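Replication protein A (Methanococcus maripaludis, PDB 3E0E) probably binds DNA as part of the replication machinery, this fragment being one OB-fold nucleic-acid-binding domain of the longer protein. Local coordinates at residues 16-27 with 38-46; 62-73 with 85-96. All coordinates share one frame; numbering follows the deposited sequence.

Contact 1: residues 16-27 with 38-46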
loop_
_atom_site.group_PDB
_atom_site.type_symbol
_atom_site.label_atom_id
_atom_site.label_comp_id
_atom_site.label_asym_id
_atom_site.label_seq_id
_atom_site.Cartn_x
_atom_site.Cartn_y
_atom_site.Cartn_z
ATOM N N ILE A 16 6.142 -3.389 4.914
ATOM C CA ILE A 16 7.095 -3.390 3.812
ATOM C C ILE A 16 7.479 -1.940 3.561
ATOM O O ILE A 16 6.679 -1.035 3.804
ATOM C CB ILE A 16 6.504 -3.961 2.492
ATOM C CG1 ILE A 16 5.265 -3.162 2.069
ATOM C CG2 ILE A 16 6.199 -5.443 2.655
ATOM C CD1 ILE A 16 4.756 -3.525 0.685
ATOM N N ASN A 17 8.708 -1.721 3.105
ATOM C CA ASN A 17 9.181 -0.380 2.784
ATOM C C ASN A 17 9.281 -0.437 1.275
ATOM O O ASN A 17 10.155 -1.114 0.732
ATOM C CB ASN A 17 10.556 -0.116 3.406
ATOM C CG ASN A 17 10.529 -0.201 4.912
ATOM O OD1 ASN A 17 9.483 -0.011 5.534
ATOM N ND2 ASN A 17 11.681 -0.472 5.514
ATOM N N ALA A 18 8.382 0.265 0.598
ATOM C CA ALA A 18 8.348 0.201 -0.849
ATOM C C ALA A 18 8.080 1.507 -1.568
ATOM O O ALA A 18 7.493 2.434 -1.023
ATOM C CB ALA A 18 7.309 -0.830 -1.273
ATOM N N GLU A 19 8.510 1.543 -2.824
ATOM C CA GLU A 19 8.330 2.689 -3.696
ATOM C C GLU A 19 6.919 2.695 -4.275
ATOM O O GLU A 19 6.405 1.658 -4.694
ATOM C CB GLU A 19 9.345 2.615 -4.844
ATOM C CG GLU A 19 9.035 3.531 -6.015
ATOM C CD GLU A 19 9.907 3.252 -7.224
ATOM O OE1 GLU A 19 9.683 3.892 -8.271
ATOM O OE2 GLU A 19 10.812 2.394 -7.135
ATOM N N VAL A 20 6.295 3.865 -4.290
ATOM C CA VAL A 20 4.966 4.000 -4.866
ATOM C C VAL A 20 5.210 4.194 -6.365
ATOM O O VAL A 20 5.689 5.238 -6.797
ATOM C CB VAL A 20 4.223 5.223 -4.280
ATOM C CG1 VAL A 20 2.865 5.380 -4.959
ATOM C CG2 VAL A 20 4.049 5.048 -2.769
ATOM N N VAL A 21 4.912 3.160 -7.145
ATOM C CA VAL A 21 5.106 3.198 -8.593
ATOM C C VAL A 21 3.918 3.869 -9.260
ATOM O O VAL A 21 4.043 4.498 -10.316
ATOM C CB VAL A 21 5.251 1.778 -9.160
ATOM C CG1 VAL A 21 5.423 1.835 -10.676
ATOM C CG2 VAL A 21 6.433 1.082 -8.506
ATOM N N THR A 22 2.756 3.726 -8.644
ATOM C CA THR A 22 1.555 4.331 -9.183
ATOM C C THR A 22 0.556 4.568 -8.071
ATOM O O THR A 22 0.515 3.833 -7.088
ATOM C CB THR A 22 0.891 3.434 -10.246
ATOM O OG1 THR A 22 1.854 3.070 -11.242
ATOM C CG2 THR A 22 -0.255 4.176 -10.918
ATOM N N ALA A 23 -0.233 5.622 -8.230
ATOM C CA ALA A 23 -1.270 5.973 -7.275
ATOM C C ALA A 23 -2.491 6.224 -8.151
ATOM O O ALA A 23 -2.468 7.100 -9.011
ATOM C CB ALA A 23 -0.882 7.229 -6.512
ATOM N N TYR A 24 -3.546 5.442 -7.953
ATOM C CA TYR A 24 -4.740 5.594 -8.772
ATOM C C TYR A 24 -5.765 6.537 -8.162
ATOM O O TYR A 24 -5.693 6.870 -6.982
ATOM C CB TYR A 24 -5.356 4.220 -9.038
ATOM C CG TYR A 24 -4.378 3.279 -9.702
ATOM C CD1 TYR A 24 -3.578 2.428 -8.945
ATOM C CD2 TYR A 24 -4.205 3.291 -11.086
ATOM C CE1 TYR A 24 -2.624 1.614 -9.545
ATOM C CE2 TYR A 24 -3.253 2.481 -11.698
ATOM C CZ TYR A 24 -2.465 1.646 -10.921
ATOM O OH TYR A 24 -1.508 0.856 -11.516
ATOM N N PRO A 25 -6.724 7.001 -8.976
ATOM C CA PRO A 25 -7.762 7.916 -8.498
ATOM C C PRO A 25 -8.602 7.308 -7.389
ATOM O O PRO A 25 -8.980 6.137 -7.455
ATOM C CB PRO A 25 -8.586 8.184 -9.750
ATOM C CG PRO A 25 -7.584 8.060 -10.847
ATOM C CD PRO A 25 -6.806 6.839 -10.437
ATOM N N LYS A 26 -8.891 8.116 -6.373
ATOM C CA LYS A 26 -9.698 7.680 -5.244
ATOM C C LYS A 26 -11.127 7.411 -5.705
ATOM O O LYS A 26 -11.667 8.131 -6.549
ATOM C CB LYS A 26 -9.700 8.762 -4.159
ATOM C CG LYS A 26 -10.462 8.398 -2.906
ATOM C CD LYS A 26 -10.470 9.540 -1.895
ATOM C CE LYS A 26 -11.144 10.794 -2.440
ATOM N NZ LYS A 26 -11.464 11.770 -1.347
ATOM N N LYS A 27 -11.734 6.369 -5.151
ATOM C CA LYS A 27 -13.105 6.004 -5.490
ATOM C C LYS A 27 -13.952 6.108 -4.230
ATOM O O LYS A 27 -13.615 5.519 -3.207
ATOM C CB LYS A 27 -13.137 4.577 -6.035
ATOM C CG LYS A 27 -12.299 4.395 -7.295
ATOM C CD LYS A 27 -12.120 2.931 -7.644
ATOM C CE LYS A 27 -11.312 2.761 -8.922
ATOM N NZ LYS A 27 -9.972 3.404 -8.811
ATOM N N GLN A 38 -14.260 4.930 1.100
ATOM C CA GLN A 38 -13.357 5.387 0.046
ATOM C C GLN A 38 -12.291 4.341 -0.205
ATOM O O GLN A 38 -12.000 3.520 0.659
ATOM C CB GLN A 38 -12.621 6.665 0.448
ATOM C CG GLN A 38 -13.469 7.833 0.839
ATOM C CD GLN A 38 -12.646 9.096 0.935
ATOM O OE1 GLN A 38 -11.666 9.168 1.690
ATOM N NE2 GLN A 38 -13.026 10.099 0.164
ATOM N N LEU A 39 -11.701 4.393 -1.394
ATOM C CA LEU A 39 -10.625 3.482 -1.771
ATOM C C LEU A 39 -9.628 4.204 -2.657
ATOM O O LEU A 39 -10.008 4.900 -3.594
ATOM C CB LEU A 39 -11.163 2.259 -2.536
ATOM C CG LEU A 39 -10.160 1.303 -3.216
ATOM C CD1 LEU A 39 -9.586 1.947 -4.468
ATOM C CD2 LEU A 39 -9.061 0.900 -2.247
ATOM N N LYS A 40 -8.347 4.027 -2.360
ATOM C CA LYS A 40 -7.286 4.607 -3.169
ATOM C C LYS A 40 -6.294 3.463 -3.337
ATOM O O LYS A 40 -5.749 2.963 -2.352
ATOM C CB LYS A 40 -6.618 5.781 -2.444
ATOM C CG LYS A 40 -6.361 7.007 -3.322
ATOM C CD LYS A 40 -4.877 7.323 -3.476
ATOM C CE LYS A 40 -4.232 7.805 -2.179
ATOM N NZ LYS A 40 -4.218 9.298 -2.047
ATOM N N SER A 41 -6.091 3.017 -4.572
ATOM C CA SER A 41 -5.154 1.935 -4.830
ATOM C C SER A 41 -3.760 2.460 -5.152
ATOM O O SER A 41 -3.602 3.505 -5.782
ATOM C CB SER A 41 -5.642 1.064 -5.992
ATOM O OG SER A 41 -6.894 0.472 -5.695
ATOM N N LEU A 42 -2.754 1.713 -4.714
ATOM C CA LEU A 42 -1.362 2.059 -4.962
ATOM C C LEU A 42 -0.673 0.838 -5.536
ATOM O O LEU A 42 -1.061 -0.290 -5.244
ATOM C CB LEU A 42 -0.635 2.415 -3.661
ATOM C CG LEU A 42 -1.168 3.546 -2.785
ATOM C CD1 LEU A 42 -0.241 3.744 -1.582
ATOM C CD2 LEU A 42 -1.261 4.813 -3.608
ATOM N N PHE A 43 0.327 1.055 -6.380
ATOM C CA PHE A 43 1.094 -0.070 -6.876
ATOM C C PHE A 43 2.446 0.155 -6.224
ATOM O O PHE A 43 3.090 1.180 -6.438
ATOM C CB PHE A 43 1.214 -0.080 -8.398
ATOM C CG PHE A 43 1.653 -1.407 -8.940
ATOM C CD1 PHE A 43 2.900 -1.560 -9.531
ATOM C CD2 PHE A 43 0.832 -2.524 -8.807
ATOM C CE1 PHE A 43 3.329 -2.806 -9.981
ATOM C CE2 PHE A 43 1.250 -3.775 -9.253
ATOM C CZ PHE A 43 2.502 -3.916 -9.841
ATOM N N LEU A 44 2.853 -0.805 -5.405
ATOM C CA LEU A 44 4.096 -0.714 -4.650
ATOM C C LEU A 44 5.159 -1.660 -5.169
ATOM O O LEU A 44 4.850 -2.750 -5.637
ATOM C CB LEU A 44 3.795 -1.030 -3.190
ATOM C CG LEU A 44 2.713 -0.141 -2.569
ATOM C CD1 LEU A 44 2.223 -0.766 -1.282
ATOM C CD2 LEU A 44 3.267 1.254 -2.327
ATOM N N LYS A 45 6.417 -1.249 -5.061
ATOM C CA LYS A 45 7.512 -2.080 -5.537
ATOM C C LYS A 45 8.775 -1.919 -4.707
ATOM O O LYS A 45 9.051 -0.841 -4.191
ATOM C CB LYS A 45 7.844 -1.720 -6.991
ATOM C CG LYS A 45 9.020 -2.507 -7.568
ATOM C CD LYS A 45 9.430 -2.035 -8.960
ATOM C CE LYS A 45 10.103 -0.670 -8.923
ATOM N NZ LYS A 45 10.722 -0.313 -10.238
ATOM N N ASP A 46 9.520 -3.009 -4.548
ATOM C CA ASP A 46 10.810 -2.954 -3.873
ATOM C C ASP A 46 11.760 -3.756 -4.750
ATOM O O ASP A 46 11.404 -4.079 -5.883
ATOM C CB ASP A 46 10.765 -3.476 -2.418
ATOM C CG ASP A 46 10.385 -4.942 -2.291
ATOM O OD1 ASP A 46 10.435 -5.711 -3.271
ATOM O OD2 ASP A 46 10.050 -5.331 -1.154
HETATM O O HOH W 1 11.797 0.061 -5.649
HETATM O O HOH W 2 11.850 2.253 -9.999
HETATM O O HOH W 3 -7.975 3.767 -6.548
HETATM O O HOH W 4 -8.573 1.120 -7.660
#

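Contact 2: residues 62-73 with 85-96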
loop_
_atom_site.group_PDB
_atom_site.type_symbol
_atom_site.label_atom_id
_atom_site.label_comp_id
_atom_site.label_asym_id
_atom_site.label_seq_id
_atom_site.Cartn_x
_atom_site.Cartn_y
_atom_site.Cartn_z
ATOM N N PHE A 62 -4.636 10.066 2.243
ATOM C CA PHE A 62 -3.255 10.229 2.685
ATOM C C PHE A 62 -2.436 10.807 1.528
ATOM O O PHE A 62 -2.539 10.339 0.393
ATOM C CB PHE A 62 -2.674 8.878 3.096
ATOM C CG PHE A 62 -1.300 8.970 3.683
ATOM C CD1 PHE A 62 -1.121 9.339 5.008
ATOM C CD2 PHE A 62 -0.183 8.698 2.904
ATOM C CE1 PHE A 62 0.161 9.436 5.554
ATOM C CE2 PHE A 62 1.095 8.792 3.437
ATOM C CZ PHE A 62 1.268 9.160 4.761
ATOM N N GLU A 63 -1.625 11.822 1.814
ATOM C CA GLU A 63 -0.816 12.444 0.775
ATOM C C GLU A 63 0.368 11.569 0.376
ATOM O O GLU A 63 1.379 11.510 1.071
ATOM C CB GLU A 63 -0.320 13.823 1.235
ATOM C CG GLU A 63 0.463 13.808 2.538
ATOM C CD GLU A 63 1.040 15.167 2.900
ATOM O OE1 GLU A 63 0.254 16.109 3.146
ATOM O OE2 GLU A 63 2.284 15.291 2.936
ATOM N N VAL A 64 0.222 10.887 -0.754
ATOM C CA VAL A 64 1.257 10.011 -1.288
ATOM C C VAL A 64 1.460 10.372 -2.750
ATOM O O VAL A 64 0.499 10.664 -3.462
ATOM C CB VAL A 64 0.852 8.522 -1.177
ATOM C CG1 VAL A 64 1.487 7.712 -2.300
ATOM C CG2 VAL A 64 1.303 7.973 0.159
ATOM N N LYS A 65 2.711 10.351 -3.195
ATOM C CA LYS A 65 3.032 10.702 -4.569
ATOM C C LYS A 65 3.885 9.610 -5.197
ATOM O O LYS A 65 4.572 8.868 -4.494
ATOM C CB LYS A 65 3.791 12.031 -4.584
ATOM C CG LYS A 65 3.110 13.115 -3.746
ATOM C CD LYS A 65 4.078 14.196 -3.283
ATOM C CE LYS A 65 3.452 15.051 -2.181
ATOM N NZ LYS A 65 4.402 16.047 -1.601
ATOM N N LYS A 66 3.825 9.501 -6.518
ATOM C CA LYS A 66 4.626 8.509 -7.218
ATOM C C LYS A 66 6.082 8.837 -6.928
ATOM O O LYS A 66 6.484 9.999 -6.966
ATOM C CB LYS A 66 4.369 8.571 -8.724
ATOM C CG LYS A 66 5.326 7.718 -9.549
ATOM C CD LYS A 66 4.997 7.794 -11.030
ATOM C CE LYS A 66 6.045 7.075 -11.868
ATOM N NZ LYS A 66 6.232 5.650 -11.461
ATOM N N GLY A 67 6.867 7.811 -6.626
ATOM C CA GLY A 67 8.267 8.030 -6.321
ATOM C C GLY A 67 8.542 8.011 -4.829
ATOM O O GLY A 67 9.679 7.774 -4.403
ATOM N N ASP A 68 7.513 8.270 -4.025
ATOM C CA ASP A 68 7.683 8.250 -2.575
ATOM C C ASP A 68 8.013 6.837 -2.128
ATOM O O ASP A 68 7.534 5.861 -2.713
ATOM C CB ASP A 68 6.402 8.668 -1.839
ATOM C CG ASP A 68 6.123 10.153 -1.915
ATOM O OD1 ASP A 68 7.044 10.927 -2.250
ATOM O OD2 ASP A 68 4.973 10.544 -1.614
ATOM N N ILE A 69 8.835 6.736 -1.089
ATOM C CA ILE A 69 9.175 5.442 -0.518
ATOM C C ILE A 69 8.381 5.437 0.781
ATOM O O ILE A 69 8.579 6.282 1.654
ATOM C CB ILE A 69 10.681 5.312 -0.241
ATOM C CG1 ILE A 69 11.453 5.519 -1.546
ATOM C CG2 ILE A 69 10.981 3.931 0.332
ATOM C CD1 ILE A 69 12.946 5.415 -1.414
ATOM N N ALA A 70 7.464 4.487 0.896
ATOM C CA ALA A 70 6.609 4.435 2.062
ATOM C C ALA A 70 6.723 3.185 2.908
ATOM O O ALA A 70 7.081 2.112 2.419
ATOM C CB ALA A 70 5.158 4.624 1.621
ATOM N N GLU A 71 6.418 3.351 4.192
ATOM C CA GLU A 71 6.401 2.248 5.137
ATOM C C GLU A 71 4.928 1.887 5.188
ATOM O O GLU A 71 4.111 2.654 5.692
ATOM C CB GLU A 71 6.869 2.702 6.516
ATOM C CG GLU A 71 7.034 1.549 7.486
ATOM C CD GLU A 71 7.637 1.979 8.806
ATOM O OE1 GLU A 71 7.992 1.092 9.611
ATOM O OE2 GLU A 71 7.754 3.200 9.038
ATOM N N VAL A 72 4.595 0.723 4.647
ATOM C CA VAL A 72 3.214 0.271 4.588
ATOM C C VAL A 72 2.989 -0.955 5.454
ATOM O O VAL A 72 3.603 -1.988 5.232
ATOM C CB VAL A 72 2.824 -0.093 3.137
ATOM C CG1 VAL A 72 1.381 -0.526 3.086
ATOM C CG2 VAL A 72 3.062 1.095 2.212
ATOM N N SER A 73 2.098 -0.837 6.433
ATOM C CA SER A 73 1.786 -1.949 7.321
ATOM C C SER A 73 0.366 -2.396 7.026
ATOM O O SER A 73 -0.528 -1.569 6.900
ATOM C CB SER A 73 1.890 -1.508 8.781
ATOM O OG SER A 73 3.190 -1.033 9.074
ATOM N N ILE A 85 -2.110 -5.935 -0.403
ATOM C CA ILE A 85 -1.969 -5.621 1.004
ATOM C C ILE A 85 -2.994 -4.559 1.386
ATOM O O ILE A 85 -3.017 -3.464 0.814
ATOM C CB ILE A 85 -0.529 -5.149 1.328
ATOM C CG1 ILE A 85 -0.417 -4.809 2.816
ATOM C CG2 ILE A 85 -0.149 -3.961 0.447
ATOM C CD1 ILE A 85 1.011 -4.689 3.308
ATOM N N SER A 86 -3.864 -4.909 2.331
ATOM C CA SER A 86 -4.886 -3.992 2.822
ATOM C C SER A 86 -4.145 -3.167 3.856
ATOM O O SER A 86 -3.704 -3.688 4.880
ATOM C CB SER A 86 -6.039 -4.762 3.464
ATOM O OG SER A 86 -7.112 -3.892 3.771
ATOM N N VAL A 87 -3.996 -1.880 3.574
ATOM C CA VAL A 87 -3.244 -0.998 4.447
ATOM C C VAL A 87 -3.902 -0.611 5.757
ATOM O O VAL A 87 -5.036 -0.114 5.781
ATOM C CB VAL A 87 -2.847 0.294 3.702
ATOM C CG1 VAL A 87 -1.923 1.134 4.566
ATOM C CG2 VAL A 87 -2.168 -0.062 2.394
ATOM N N ASP A 88 -3.177 -0.855 6.846
ATOM C CA ASP A 88 -3.621 -0.506 8.195
ATOM C C ASP A 88 -2.983 0.833 8.550
ATOM O O ASP A 88 -3.598 1.685 9.187
ATOM C CB ASP A 88 -3.160 -1.558 9.208
ATOM C CG ASP A 88 -3.909 -2.867 9.073
ATOM O OD1 ASP A 88 -3.371 -3.903 9.510
ATOM O OD2 ASP A 88 -5.039 -2.855 8.541
ATOM N N ASN A 89 -1.737 1.012 8.125
ATOM C CA ASN A 89 -1.011 2.241 8.405
ATOM C C ASN A 89 0.013 2.518 7.316
ATOM O O ASN A 89 0.569 1.593 6.721
ATOM C CB ASN A 89 -0.300 2.136 9.760
ATOM C CG ASN A 89 0.427 3.409 10.136
ATOM O OD1 ASN A 89 1.658 3.480 10.085
ATOM N ND2 ASN A 89 -0.333 4.431 10.506
ATOM N N ILE A 90 0.240 3.798 7.041
ATOM C CA ILE A 90 1.211 4.194 6.032
ATOM C C ILE A 90 1.933 5.472 6.456
ATOM O O ILE A 90 1.339 6.375 7.052
ATOM C CB ILE A 90 0.537 4.398 4.643
ATOM C CG1 ILE A 90 1.594 4.775 3.600
ATOM C CG2 ILE A 90 -0.570 5.446 4.735
ATOM C CD1 ILE A 90 1.082 4.706 2.165
ATOM N N GLY A 91 3.229 5.518 6.169
ATOM C CA GLY A 91 4.033 6.679 6.498
ATOM C C GLY A 91 5.059 6.845 5.405
ATOM O O GLY A 91 5.415 5.876 4.741
ATOM N N ILE A 92 5.541 8.063 5.202
ATOM C CA ILE A 92 6.534 8.304 4.166
ATOM C C ILE A 92 7.948 8.237 4.734
ATOM O O ILE A 92 8.300 8.978 5.654
ATOM C CB ILE A 92 6.318 9.684 3.512
ATOM C CG1 ILE A 92 4.918 9.752 2.901
ATOM C CG2 ILE A 92 7.376 9.930 2.451
ATOM C CD1 ILE A 92 4.538 11.114 2.398
ATOM N N ILE A 93 8.752 7.337 4.182
ATOM C CA ILE A 93 10.131 7.174 4.612
ATOM C C ILE A 93 10.989 8.234 3.929
ATOM O O ILE A 93 11.713 8.986 4.581
ATOM C CB ILE A 93 10.670 5.786 4.221
ATOM C CG1 ILE A 93 9.832 4.696 4.894
ATOM C CG2 ILE A 93 12.149 5.683 4.563
ATOM C CD1 ILE A 93 9.737 4.809 6.390
ATOM N N GLU A 94 10.883 8.290 2.609
ATOM C CA GLU A 94 11.641 9.242 1.811
ATOM C C GLU A 94 10.747 9.776 0.701
ATOM O O GLU A 94 10.186 9.009 -0.083
ATOM C CB GLU A 94 12.871 8.551 1.220
ATOM C CG GLU A 94 13.747 9.427 0.347
ATOM C CD GLU A 94 15.008 8.711 -0.088
ATOM O OE1 GLU A 94 15.946 8.597 0.731
ATOM O OE2 GLU A 94 15.052 8.245 -1.243
ATOM N N LYS A 95 10.605 11.093 0.638
ATOM C CA LYS A 95 9.768 11.697 -0.388
ATOM C C LYS A 95 10.409 11.577 -1.760
ATOM O O LYS A 95 11.634 11.586 -1.893
ATOM C CB LYS A 95 9.499 13.166 -0.063
ATOM C CG LYS A 95 8.538 13.370 1.096
ATOM C CD LYS A 95 8.059 14.812 1.177
ATOM C CE LYS A 95 9.170 15.757 1.605
ATOM N NZ LYS A 95 9.604 15.503 3.005
ATOM N N SER A 96 9.565 11.463 -2.781
ATOM C CA SER A 96 10.024 11.333 -4.157
ATOM C C SER A 96 11.098 12.356 -4.500
ATOM O O SER A 96 12.079 12.040 -5.172
ATOM C CB SER A 96 8.849 11.499 -5.117
ATOM O OG SER A 96 9.300 11.562 -6.458
HETATM O O HOH W 5 3.549 1.673 8.766
#

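Contact 1: residues 16-27 with 38-46
Val21 and Thr22 together face Phe43 in a classic beta bulge, which interrupts an antiparallel ladder whose strand segments, 16-23 and 38-46, run at 123° to each other. The Phe43 carbonyl takes a bond from Val21 N at 2.8 Å and a weak one from Thr22 N, while Phe43 N returns to Thr22 O. Tyr24 N continues to Ser41 O in a nearly straight bond (174°), and after a shift of register Lys27 N donates to Leu39 O at 2.7 Å.

One face of the ladder is aliphatic: a methyl of Val20, CG2, meets CD2 of Leu44 at 3.9 Å, and Ala23 CB sits against Leu42 CD2. Val20 and Leu44 slant across one another there. On the other face Glu19 and Lys45 run alongside, pointing the same way. Their charged ends stop short of a salt bridge, OE2 to NZ being 4.1 Å, and one water accepts from NZ while donating to OE2. Val21 CG2 presses on Lys45 CB at 3.5 Å, tighter than usual for two carbons. With its CG turned anti to the carbonyl carbon (chi1 -57°), Tyr24 brings the edge of its ring to the Ser41 carbonyl, CD1 lying 3.3 Å from Ser41 O, and Thr22 CG2 lies over one face toward the rim. The ammonium of Lys27 is bonded to two waters; one of them also takes the Ser41 N-H and donates to Pro25 O, while the other reaches Ser41 OG, which is bonded to Arg52 as well.

This hairpin is part of the curled sheet of the OB fold. Strand 49-56 flanks 38-46, where Leu55 touches Leu42, and strand 69-78 pairs with 16-27 on its other edge through backbone bonds of Ile16 with Val72 and Ala18 with Ala70.

Contact 2: residues 62-73 with 85-96
Ile69 and Ser73 each offer one carbonyl oxygen to two consecutive N-H groups of segment 85-96, forming two classic beta bulges. Ile69 O accepts from Ile93 N at 2.7 Å and from Glu94 N, the latter on a lone pair; Ser73 O takes Asp88 N and Asn89 N. Ile69 N donates to Glu94 O, Ser73 N to Asn89 O. Between them Glu71 and Gly91 exchange a pair of backbone bonds. A water accepts from Ser73 OG and donates to Asn89 OD1 and Glu71 O; the same hydroxyl also bonds Thr15.

Buried Asp68 ties both segments together: OD1 receives Ser96 N at 2.6 Å, nearly along its C-O axis, while OD2 is met by Lys65 N from above the carboxylate plane. An alanine here would remove both acceptors and is likely to leave the Ser96 and Lys65 N-H groups without these mates, freeing the C-terminal end to shift. On the face that carries Ala70 and Val72, Ile90 CG2 stands over the centre of the Phe62 ring, 3.7 Å from its centroid, in a CH-pi contact, and Ile92 CG1 abuts the ring edge.

The corner at Asp88 parts strand 85-87 from 89-92, the final strand of this OB-fold barrel.

Overall arrangement
The two contacts come in series along the chain, 16-27 with 38-46 closing before 62-73 with 85-96 opens, and their centres lie about 8 Å apart. Both belong to one curled sheet, in which strands 12-29 and 69-78 are direct neighbours, so that the two pairings adjoin. A side-chain link, from Lys66 NZ to Val21 O, fastens the turn before strand 69-78 to the bulge of contact 1. Inside, Val72 and Ile90 of contact 2 touch Leu44 and Leu42 of contact 1, so the two pairings share an apolar interior and build adjoining parts of a single OB-fold domain.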